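Kelch domain-containing protein (Colletotrichum graminicola M1.001, PDB 5C86) probably oxidises alcohols as a copper-dependent oxidase of the galactose oxidase and glyoxal oxidase family (AA5), built on a Kelch beta-propeller. Local coordinates at residues L302-E313 with P324-H335; D249-L257 with V268-G279. All coordinates share one frame; numbering follows the deposited sequence. Where two conformers were deposited one is given.

Contact 1 of 2, residues L302-E313 with P324-H335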
loop_
_atom_site.group_PDB
_atom_site.type_symbol
_atom_site.label_atom_id
_atom_site.label_comp_id
_atom_site.label_asym_id
_atom_site.label_seq_id
_atom_site.Cartn_x
_atom_site.Cartn_y
_atom_site.Cartn_z
ATOM N N LEU A 302 10.759 3.227 -18.384
ATOM C CA LEU A 302 10.684 4.224 -17.325
ATOM C C LEU A 302 10.417 5.622 -17.909
ATOM O O LEU A 302 10.830 5.933 -19.028
ATOM C CB LEU A 302 11.932 4.220 -16.466
ATOM C CG LEU A 302 12.429 2.873 -15.932
ATOM C CD1 LEU A 302 13.487 3.058 -14.906
ATOM C CD2 LEU A 302 11.260 2.106 -15.328
ATOM N N PHE A 303 9.712 6.443 -17.153
ATOM C CA PHE A 303 9.555 7.869 -17.494
ATOM C C PHE A 303 8.945 8.034 -18.876
ATOM O O PHE A 303 9.373 8.906 -19.713
ATOM C CB PHE A 303 10.913 8.586 -17.409
ATOM C CG PHE A 303 11.571 8.420 -16.093
ATOM C CD1 PHE A 303 11.098 9.057 -14.946
ATOM C CD2 PHE A 303 12.637 7.584 -15.943
ATOM C CE1 PHE A 303 11.729 8.852 -13.725
ATOM C CE2 PHE A 303 13.225 7.359 -14.724
ATOM C CZ PHE A 303 12.765 7.964 -13.607
ATOM N N SER A 304 7.949 7.204 -19.161
ATOM C CA SER A 304 7.359 7.073 -20.437
ATOM C C SER A 304 5.852 6.966 -20.354
ATOM O O SER A 304 5.316 6.129 -19.576
ATOM C CB SER A 304 7.888 5.814 -21.139
ATOM O OG SER A 304 7.368 5.740 -22.433
ATOM N N ASP A 305 5.179 7.757 -21.169
ATOM C CA ASP A 305 3.738 7.746 -21.350
ATOM C C ASP A 305 3.258 6.777 -22.429
ATOM O O ASP A 305 2.058 6.724 -22.775
ATOM C CB ASP A 305 3.158 9.181 -21.590
ATOM C CG ASP A 305 3.093 9.998 -20.335
ATOM O OD1 ASP A 305 3.266 9.470 -19.231
ATOM O OD2 ASP A 305 2.842 11.198 -20.427
ATOM N N THR A 306 4.150 5.938 -22.926
ATOM C CA THR A 306 3.822 5.045 -24.030
ATOM C C THR A 306 3.044 3.801 -23.540
ATOM O O THR A 306 3.016 3.492 -22.313
ATOM C CB THR A 306 5.083 4.602 -24.755
ATOM O OG1 THR A 306 5.933 3.944 -23.819
ATOM C CG2 THR A 306 5.777 5.854 -25.392
ATOM N N THR A 307 2.429 3.137 -24.499
ATOM C CA THR A 307 1.498 1.965 -24.307
ATOM C C THR A 307 0.725 1.991 -22.961
ATOM O O THR A 307 0.726 0.993 -22.218
ATOM C CB THR A 307 2.188 0.634 -24.531
ATOM O OG1 THR A 307 3.242 0.377 -23.587
ATOM C CG2 THR A 307 2.746 0.590 -25.988
ATOM N N PRO A 308 0.095 3.133 -22.688
ATOM C CA PRO A 308 -0.586 3.247 -21.430
ATOM C C PRO A 308 -1.835 2.418 -21.394
ATOM O O PRO A 308 -2.558 2.263 -22.385
ATOM C CB PRO A 308 -0.872 4.742 -21.329
ATOM C CG PRO A 308 -1.208 5.096 -22.773
ATOM C CD PRO A 308 -0.144 4.329 -23.537
ATOM N N GLN A 309 -2.149 1.925 -20.205
ATOM C CA GLN A 309 -3.447 1.293 -19.956
ATOM C C GLN A 309 -4.279 2.370 -19.228
ATOM O O GLN A 309 -4.051 2.659 -18.049
ATOM C CB GLN A 309 -3.269 -0.013 -19.157
ATOM C CG GLN A 309 -2.459 -1.071 -19.883
ATOM C CD GLN A 309 -3.225 -1.741 -21.007
ATOM O OE1 GLN A 309 -4.241 -1.170 -21.497
ATOM N NE2 GLN A 309 -2.899 -2.932 -21.335
ATOM N N LEU A 310 -5.255 2.950 -19.943
ATOM C CA LEU A 310 -6.058 4.053 -19.454
ATOM C C LEU A 310 -7.418 3.636 -18.868
ATOM O O LEU A 310 -8.125 4.455 -18.340
ATOM C CB LEU A 310 -6.327 5.050 -20.605
ATOM C CG LEU A 310 -5.033 5.669 -21.101
ATOM C CD1 LEU A 310 -5.425 6.695 -22.258
ATOM C CD2 LEU A 310 -4.287 6.410 -20.021
ATOM N N THR A 311 -7.763 2.362 -18.977
ATOM C CA THR A 311 -8.977 1.808 -18.422
ATOM C C THR A 311 -8.611 0.896 -17.193
ATOM O O THR A 311 -8.047 -0.201 -17.407
ATOM C CB THR A 311 -9.728 0.977 -19.432
ATOM O OG1 THR A 311 -10.097 1.859 -20.525
ATOM C CG2 THR A 311 -10.976 0.481 -18.859
ATOM N N PRO A 312 -9.005 1.345 -15.988
ATOM C CA PRO A 312 -8.740 0.518 -14.769
ATOM C C PRO A 312 -9.677 -0.637 -14.790
ATOM O O PRO A 312 -10.677 -0.655 -15.540
ATOM C CB PRO A 312 -9.053 1.445 -13.639
ATOM C CG PRO A 312 -8.999 2.901 -14.184
ATOM C CD PRO A 312 -9.464 2.680 -15.612
ATOM N N GLU A 313 -9.426 -1.624 -13.910
ATOM C CA GLU A 313 -10.287 -2.760 -13.692
ATOM C C GLU A 313 -10.616 -2.932 -12.252
ATOM O O GLU A 313 -9.807 -2.717 -11.394
ATOM C CB GLU A 313 -9.673 -4.022 -14.295
ATOM C CG GLU A 313 -9.746 -4.024 -15.849
ATOM C CD GLU A 313 -8.956 -5.198 -16.438
ATOM O OE1 GLU A 313 -7.664 -5.128 -16.511
ATOM O OE2 GLU A 313 -9.599 -6.276 -16.748
ATOM N N PRO A 324 -14.189 -3.468 -16.359
ATOM C CA PRO A 324 -13.603 -2.160 -16.545
ATOM C C PRO A 324 -14.303 -1.012 -15.858
ATOM O O PRO A 324 -15.569 -1.041 -15.668
ATOM C CB PRO A 324 -13.666 -1.982 -18.079
ATOM C CG PRO A 324 -14.857 -2.749 -18.486
ATOM C CD PRO A 324 -14.871 -3.999 -17.575
ATOM N N THR A 325 -13.591 -0.022 -15.417
ATOM C CA THR A 325 -14.200 1.119 -14.834
ATOM C C THR A 325 -13.939 2.365 -15.719
ATOM O O THR A 325 -13.317 2.228 -16.790
ATOM C CB THR A 325 -13.779 1.336 -13.398
ATOM O OG1 THR A 325 -12.374 1.671 -13.334
ATOM C CG2 THR A 325 -14.045 0.071 -12.602
ATOM N N THR A 326 -14.333 3.537 -15.292
ATOM C CA THR A 326 -14.263 4.670 -16.229
ATOM C C THR A 326 -12.789 5.005 -16.525
ATOM O O THR A 326 -11.984 5.225 -15.625
ATOM C CB THR A 326 -15.039 5.863 -15.682
ATOM O OG1 THR A 326 -16.436 5.523 -15.637
ATOM C CG2 THR A 326 -14.921 7.052 -16.577
ATOM N N PRO A 327 -12.467 5.103 -17.826
ATOM C CA PRO A 327 -11.103 5.487 -18.173
ATOM C C PRO A 327 -10.689 6.881 -17.762
ATOM O O PRO A 327 -11.530 7.782 -17.548
ATOM C CB PRO A 327 -11.033 5.369 -19.714
ATOM C CG PRO A 327 -12.409 5.347 -20.160
ATOM C CD PRO A 327 -13.271 4.824 -19.023
ATOM N N HIS A 328 -9.380 7.009 -17.567
ATOM C CA HIS A 328 -8.743 8.299 -17.316
ATOM C C HIS A 328 -8.054 8.689 -18.655
ATOM O O HIS A 328 -7.903 7.878 -19.543
ATOM C CB HIS A 328 -7.852 8.280 -16.075
ATOM C CG HIS A 328 -6.855 7.171 -16.044
ATOM N ND1 HIS A 328 -7.121 5.894 -15.598
ATOM C CD2 HIS A 328 -5.587 7.144 -16.499
ATOM C CE1 HIS A 328 -6.017 5.154 -15.719
ATOM N NE2 HIS A 328 -5.077 5.902 -16.257
ATOM N N THR A 329 -7.665 9.950 -18.705
ATOM C CA THR A 329 -7.006 10.502 -19.910
ATOM C C THR A 329 -5.518 10.645 -19.773
ATOM O O THR A 329 -4.785 10.470 -20.762
ATOM C CB THR A 329 -7.620 11.860 -20.314
ATOM O OG1 THR A 329 -7.533 12.800 -19.246
ATOM C CG2 THR A 329 -9.021 11.662 -20.811
ATOM N N VAL A 330 -5.034 10.797 -18.561
ATOM C CA VAL A 330 -3.622 10.925 -18.290
ATOM C C VAL A 330 -3.010 9.539 -18.019
ATOM O O VAL A 330 -3.471 8.845 -17.115
ATOM C CB VAL A 330 -3.328 11.858 -17.108
ATOM C CG1 VAL A 330 -1.857 11.988 -16.819
ATOM C CG2 VAL A 330 -3.914 13.280 -17.390
ATOM N N PRO A 331 -1.903 9.195 -18.674
ATOM C CA PRO A 331 -1.223 7.890 -18.360
ATOM C C PRO A 331 -0.755 7.879 -16.927
ATOM O O PRO A 331 -0.274 8.901 -16.412
ATOM C CB PRO A 331 -0.017 7.853 -19.306
ATOM C CG PRO A 331 -0.451 8.736 -20.402
ATOM C CD PRO A 331 -1.205 9.870 -19.792
ATOM N N ARG A 332 -0.870 6.720 -16.270
ATOM C CA ARG A 332 -0.358 6.528 -14.916
ATOM C C ARG A 332 0.586 5.347 -14.937
ATOM O O ARG A 332 0.210 4.254 -14.574
ATOM C CB ARG A 332 -1.539 6.309 -13.958
ATOM C CG ARG A 332 -2.547 7.482 -13.877
ATOM C CD ARG A 332 -2.033 8.790 -13.368
ATOM N NE ARG A 332 -3.098 9.836 -13.411
ATOM C CZ ARG A 332 -2.876 11.158 -13.361
ATOM N NH1 ARG A 332 -1.678 11.639 -13.246
ATOM N NH2 ARG A 332 -3.901 11.983 -13.443
ATOM N N ASN A 333 1.812 5.631 -15.338
ATOM C CA ASN A 333 2.775 4.596 -15.586
ATOM C C ASN A 333 3.815 4.629 -14.515
ATOM O O ASN A 333 3.482 4.681 -13.340
ATOM C CB ASN A 333 3.347 4.674 -17.031
ATOM C CG ASN A 333 2.346 4.436 -18.093
ATOM O OD1 ASN A 333 1.255 3.911 -17.879
ATOM N ND2 ASN A 333 2.739 4.800 -19.336
ATOM N N TYR A 334 5.110 4.589 -14.828
ATOM C CA TYR A 334 6.142 4.663 -13.781
ATOM C C TYR A 334 5.980 5.940 -12.951
ATOM O O TYR A 334 5.709 7.005 -13.483
ATOM C CB TYR A 334 7.537 4.648 -14.437
ATOM C CG TYR A 334 8.657 4.339 -13.501
ATOM C CD1 TYR A 334 8.697 3.133 -12.805
ATOM C CD2 TYR A 334 9.761 5.182 -13.315
ATOM C CE1 TYR A 334 9.709 2.820 -11.989
ATOM C CE2 TYR A 334 10.821 4.811 -12.449
ATOM C CZ TYR A 334 10.775 3.620 -11.802
ATOM O OH TYR A 334 11.845 3.174 -10.999
ATOM N N HIS A 335 6.074 5.763 -11.639
ATOM C CA HIS A 335 5.964 6.809 -10.628
ATOM C C HIS A 335 4.548 7.299 -10.378
ATOM O O HIS A 335 4.389 8.355 -9.759
ATOM C CB HIS A 335 6.948 7.968 -10.896
ATOM C CG HIS A 335 8.369 7.606 -10.633
ATOM N ND1 HIS A 335 9.412 8.416 -11.026
ATOM C CD2 HIS A 335 8.940 6.583 -9.969
ATOM C CE1 HIS A 335 10.543 7.908 -10.609
ATOM N NE2 HIS A 335 10.302 6.796 -9.972
HETATM O O HOH W 1 6.662 4.824 -17.507
HETATM O O HOH W 2 -1.649 4.302 -17.634
#
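The ring of Tyr334 is filled on one face by Leu302 CD2, which sits 3.6 Å from the ring centroid almost on the ring normal; the opposite face carries CD2 of His335. At its edge lies Phe303 CZ, and the Tyr334 edge in turn points into the face of Phe303, a T-shaped pair with planes at 85°. The chi1 of -164°, CG anti to the backbone N, turns the Tyr334 ring so that one face meets Leu302. Phe303 CE1 also meets His335 CE1 at 3.5 Å. This aromatic cluster belongs to the copper site, which His335 and Tyr120 share with His423 of the C-terminal E-set domain; Tyr334 OH is hydrogen-bonded to Tyr120 and Tyr245, and His335 ND1 to Gly352 O. Asn333 ND2 donates to Ser304 O at 2.9 Å, nearly straight (174°) and on a lone pair, with a weak second bond to Thr306 O, while a water accepting from Arg332 N lies 2.9 Å from Asn333 OD1 and also near Gln309 O. Pro331 CB packs on Pro308 CB (3.8 Å), its ring lying across Asp305, whose carboxylate is held by His362. Backbone bonds His328 N to Leu310 O and Thr325 N to Pro312 O lead into the strand pair Glu313 and Pro324.

Contact 2 of 2, residues D249-L257 with V268-G279; sequences DSTSNAHIL and VQKLANGKYNRG
Strands 254-257 and 268-270 run antiparallel, their axes 4.7 Å apart at 154°, with Ile256 and Gln269 as the hydrogen-bonded pair and His255-Lys270 and Leu257-Val268 as non-hydrogen-bonded pairs. On the face of His255 and Leu257, Val268 CG1 reaches His255 CD2 at 3.5 Å, and Leu257 lies beside Val268, pointing the same way. On the other side Leu271 CD1 packs on Ala254 CB (3.8 Å). Beyond the strands polar side chains take over. Asn273 ND2 donates to both Ser252 OG (2.8 Å) and Asn253 OD1 (3.1 Å), the latter on a lone pair, with the two amide planes 81° apart; two acceptors thus fix the turn of the Asn273 amide, while Asn253 ND2 donates to Asp218 OD1. A water accepting from Ala254 N and Lys270 NZ lies 2.7 Å from Asn273 OD1. Asn277 bends back, its CG between its own N and carbonyl carbon (chi1 54°), and ND2 donates to Ser250 O at 3.0 Å from well above the carbonyl plane. Thr251 OG1 accepts from Asn253 N, forming an ST turn. In this four-stranded propeller blade, strand 254-258 also pairs with strand 235-239, strand 267-270 is outermost, and Leu257 and Val268 rest on Met198 of strand 197-202.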
loop_
_atom_site.group_PDB
_atom_site.type_symbol
_atom_site.label_atom_id
_atom_site.label_comp_id
_atom_site.label_asym_id
_atom_site.label_seq_id
_atom_site.Cartn_x
_atom_site.Cartn_y
_atom_site.Cartn_z
ATOM N N ASP A 249 7.145 -6.983 -22.331
ATOM C CA ASP A 249 5.688 -6.715 -22.230
ATOM C C ASP A 249 5.258 -7.197 -20.860
ATOM O O ASP A 249 5.649 -8.287 -20.454
ATOM C CB ASP A 249 4.860 -7.438 -23.289
ATOM C CG ASP A 249 4.966 -6.763 -24.643
ATOM O OD1 ASP A 249 4.803 -5.515 -24.743
ATOM O OD2 ASP A 249 5.161 -7.475 -25.611
ATOM N N SER A 250 4.505 -6.367 -20.151
ATOM C CA SER A 250 3.914 -6.809 -18.890
ATOM C C SER A 250 2.864 -7.874 -19.222
ATOM O O SER A 250 2.444 -8.088 -20.357
ATOM C CB SER A 250 3.276 -5.633 -18.216
ATOM O OG SER A 250 2.237 -5.048 -18.987
ATOM N N THR A 251 2.398 -8.521 -18.179
ATOM C CA THR A 251 1.306 -9.503 -18.316
ATOM C C THR A 251 0.004 -9.050 -17.696
ATOM O O THR A 251 -0.057 -8.029 -16.995
ATOM C CB THR A 251 1.646 -10.839 -17.654
ATOM O OG1 THR A 251 1.437 -10.770 -16.228
ATOM C CG2 THR A 251 3.000 -11.298 -17.982
ATOM N N SER A 252 -1.038 -9.842 -17.956
ATOM C CA SER A 252 -2.313 -9.676 -17.375
ATOM C C SER A 252 -2.585 -10.883 -16.462
ATOM O O SER A 252 -3.755 -11.179 -16.174
ATOM C CB SER A 252 -3.425 -9.494 -18.433
ATOM O OG SER A 252 -3.362 -10.573 -19.391
ATOM N N ASN A 253 -1.542 -11.564 -16.017
ATOM C CA ASN A 253 -1.721 -12.743 -15.181
ATOM C C ASN A 253 -2.239 -12.342 -13.810
ATOM O O ASN A 253 -1.836 -11.353 -13.209
ATOM C CB ASN A 253 -0.431 -13.527 -15.006
ATOM C CG ASN A 253 0.074 -14.166 -16.286
ATOM O OD1 ASN A 253 -0.621 -14.275 -17.287
ATOM N ND2 ASN A 253 1.255 -14.624 -16.224
ATOM N N ALA A 254 -3.143 -13.148 -13.266
ATOM C CA ALA A 254 -3.919 -12.853 -12.028
ATOM C C ALA A 254 -3.887 -14.166 -11.188
ATOM O O ALA A 254 -4.235 -15.235 -11.697
ATOM C CB ALA A 254 -5.262 -12.419 -12.333
ATOM N N HIS A 255 -3.542 -14.053 -9.926
ATOM C CA HIS A 255 -3.452 -15.205 -8.996
ATOM C C HIS A 255 -4.005 -14.819 -7.643
ATOM O O HIS A 255 -3.997 -13.630 -7.250
ATOM C CB HIS A 255 -2.051 -15.728 -8.776
ATOM C CG HIS A 255 -1.422 -16.281 -9.994
ATOM N ND1 HIS A 255 -0.829 -15.497 -10.978
ATOM C CD2 HIS A 255 -1.342 -17.567 -10.436
ATOM C CE1 HIS A 255 -0.383 -16.291 -11.954
ATOM N NE2 HIS A 255 -0.683 -17.549 -11.647
ATOM N N ILE A 256 -4.582 -15.800 -6.935
ATOM C CA ILE A 256 -4.857 -15.681 -5.517
ATOM C C ILE A 256 -3.985 -16.658 -4.761
ATOM O O ILE A 256 -4.008 -17.845 -5.074
ATOM C CB ILE A 256 -6.359 -15.927 -5.194
ATOM C CG1 ILE A 256 -7.266 -14.805 -5.697
ATOM C CG2 ILE A 256 -6.534 -16.211 -3.680
ATOM C CD1 ILE A 256 -8.754 -15.171 -5.697
ATOM N N LEU A 257 -3.251 -16.157 -3.785
ATOM C CA LEU A 257 -2.373 -16.900 -2.888
ATOM C C LEU A 257 -3.099 -17.102 -1.601
ATOM O O LEU A 257 -3.812 -16.157 -1.105
ATOM C CB LEU A 257 -1.079 -16.141 -2.592
ATOM C CG LEU A 257 -0.332 -15.487 -3.731
ATOM C CD1 LEU A 257 1.021 -14.964 -3.289
ATOM C CD2 LEU A 257 -0.251 -16.158 -5.028
ATOM N N VAL A 268 -1.563 -21.584 -4.535
ATOM C CA VAL A 268 -1.731 -20.612 -5.626
ATOM C C VAL A 268 -2.818 -21.027 -6.581
ATOM O O VAL A 268 -2.774 -22.142 -7.138
ATOM C CB VAL A 268 -0.397 -20.418 -6.394
ATOM C CG1 VAL A 268 -0.491 -19.367 -7.501
ATOM C CG2 VAL A 268 0.734 -20.100 -5.432
ATOM N N GLN A 269 -3.756 -20.146 -6.798
ATOM C CA GLN A 269 -4.830 -20.334 -7.757
ATOM C C GLN A 269 -4.749 -19.327 -8.910
ATOM O O GLN A 269 -4.768 -18.137 -8.700
ATOM C CB GLN A 269 -6.209 -20.136 -7.055
ATOM C CG GLN A 269 -7.397 -20.385 -7.957
ATOM C CD GLN A 269 -7.348 -21.820 -8.438
ATOM O OE1 GLN A 269 -7.291 -22.749 -7.603
ATOM N NE2 GLN A 269 -7.268 -22.016 -9.762
ATOM N N LYS A 270 -4.584 -19.808 -10.102
ATOM C CA LYS A 270 -4.693 -18.967 -11.296
ATOM C C LYS A 270 -6.070 -18.585 -11.652
ATOM O O LYS A 270 -7.021 -19.391 -11.664
ATOM C CB LYS A 270 -4.001 -19.670 -12.447
ATOM C CG LYS A 270 -3.860 -18.848 -13.731
ATOM C CD LYS A 270 -2.957 -19.566 -14.729
ATOM C CE LYS A 270 -2.776 -18.739 -16.007
ATOM N NZ LYS A 270 -2.147 -17.341 -15.995
ATOM N N LEU A 271 -6.315 -17.306 -11.984
ATOM C CA LEU A 271 -7.558 -16.818 -12.375
ATOM C C LEU A 271 -7.482 -16.542 -13.898
ATOM O O LEU A 271 -6.374 -16.571 -14.494
ATOM C CB LEU A 271 -7.836 -15.459 -11.720
ATOM C CG LEU A 271 -7.658 -15.486 -10.165
ATOM C CD1 LEU A 271 -7.258 -14.154 -9.583
ATOM C CD2 LEU A 271 -8.997 -15.981 -9.669
ATOM N N ALA A 272 -8.623 -16.264 -14.497
ATOM C CA ALA A 272 -8.674 -15.769 -15.854
ATOM C C ALA A 272 -7.852 -14.472 -15.871
ATOM O O ALA A 272 -7.891 -13.680 -14.897
ATOM C CB ALA A 272 -10.081 -15.520 -16.318
ATOM N N ASN A 273 -7.106 -14.258 -16.938
ATOM C CA ASN A 273 -6.352 -13.018 -17.031
ATOM C C ASN A 273 -7.245 -11.824 -17.043
ATOM O O ASN A 273 -8.397 -11.845 -17.519
ATOM C CB ASN A 273 -5.534 -13.009 -18.313
ATOM C CG ASN A 273 -4.271 -13.821 -18.195
ATOM O OD1 ASN A 273 -4.233 -14.913 -17.631
ATOM N ND2 ASN A 273 -3.152 -13.226 -18.660
ATOM N N GLY A 274 -6.738 -10.670 -16.599
ATOM C CA GLY A 274 -7.450 -9.451 -16.728
ATOM C C GLY A 274 -7.411 -9.000 -18.231
ATOM O O GLY A 274 -6.733 -9.599 -19.048
ATOM N N LYS A 275 -8.234 -8.019 -18.572
ATOM C CA LYS A 275 -8.282 -7.578 -19.933
ATOM C C LYS A 275 -7.043 -6.795 -20.336
ATOM O O LYS A 275 -6.664 -6.789 -21.510
ATOM C CB LYS A 275 -9.460 -6.720 -20.115
ATOM C CG LYS A 275 -9.697 -6.271 -21.521
ATOM C CD LYS A 275 -10.993 -5.440 -21.606
ATOM C CE LYS A 275 -11.500 -5.183 -23.034
ATOM N NZ LYS A 275 -10.476 -5.327 -24.076
ATOM N N TYR A 276 -6.368 -6.152 -19.394
ATOM C CA TYR A 276 -5.271 -5.245 -19.724
ATOM C C TYR A 276 -4.007 -5.657 -19.031
ATOM O O TYR A 276 -3.969 -5.697 -17.777
ATOM C CB TYR A 276 -5.689 -3.841 -19.342
ATOM C CG TYR A 276 -6.923 -3.354 -20.030
ATOM C CD1 TYR A 276 -6.914 -3.092 -21.417
ATOM C CD2 TYR A 276 -8.114 -3.125 -19.327
ATOM C CE1 TYR A 276 -8.059 -2.671 -22.047
ATOM C CE2 TYR A 276 -9.232 -2.704 -19.958
ATOM C CZ TYR A 276 -9.189 -2.469 -21.314
ATOM O OH TYR A 276 -10.359 -2.049 -21.960
ATOM N N ASN A 277 -2.969 -5.952 -19.783
ATOM C CA ASN A 277 -1.643 -6.245 -19.193
ATOM C C ASN A 277 -1.006 -4.967 -18.636
ATOM O O ASN A 277 -1.138 -3.880 -19.221
ATOM C CB ASN A 277 -0.727 -6.922 -20.145
ATOM C CG ASN A 277 -0.549 -6.174 -21.473
ATOM O OD1 ASN A 277 -1.490 -5.630 -22.041
ATOM N ND2 ASN A 277 0.695 -6.174 -21.961
ATOM N N ARG A 278 -0.497 -5.056 -17.410
ATOM C CA ARG A 278 0.014 -3.871 -16.707
ATOM C C ARG A 278 1.310 -4.081 -16.015
ATOM O O ARG A 278 1.462 -5.027 -15.193
ATOM C CB ARG A 278 -0.953 -3.428 -15.601
ATOM C CG ARG A 278 -2.368 -3.112 -16.108
ATOM C CD ARG A 278 -3.311 -2.814 -14.938
ATOM N NE ARG A 278 -4.720 -2.940 -15.293
ATOM C CZ ARG A 278 -5.498 -1.982 -15.772
ATOM N NH1 ARG A 278 -5.038 -0.767 -15.920
ATOM N NH2 ARG A 278 -6.758 -2.254 -16.082
ATOM N N GLY A 279 2.265 -3.168 -16.251
ATOM C CA GLY A 279 3.468 -2.975 -15.447
ATOM C C GLY A 279 3.469 -1.544 -14.932
ATOM O O GLY A 279 3.101 -0.599 -15.656
HETATM O O HOH W 3 1.536 -5.905 -24.841
HETATM O O HOH W 4 -3.972 -15.436 -14.944
#

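Both contacts are partly buried, and their centres lie about 17 Å apart. Contact 2 joins the third and fourth strands of one propeller blade and the loops running on from them, whereas contact 1 is almost entirely loop, touching a strand pair of the following blade only where Glu313 meets Pro324. Ladder bonds and small polar side chains dominate contact 2; contact 1 relies more on aromatic and proline packing and reaches the copper site through the ligand His335, while contact 2 lies farther from the metal. They meet directly: Arg278 of contact 2 makes a salt bridge to Glu313 of contact 1 and probably hydrogen-bonds Thr311 O, and Gln309 NE2 donates to Asn277 O.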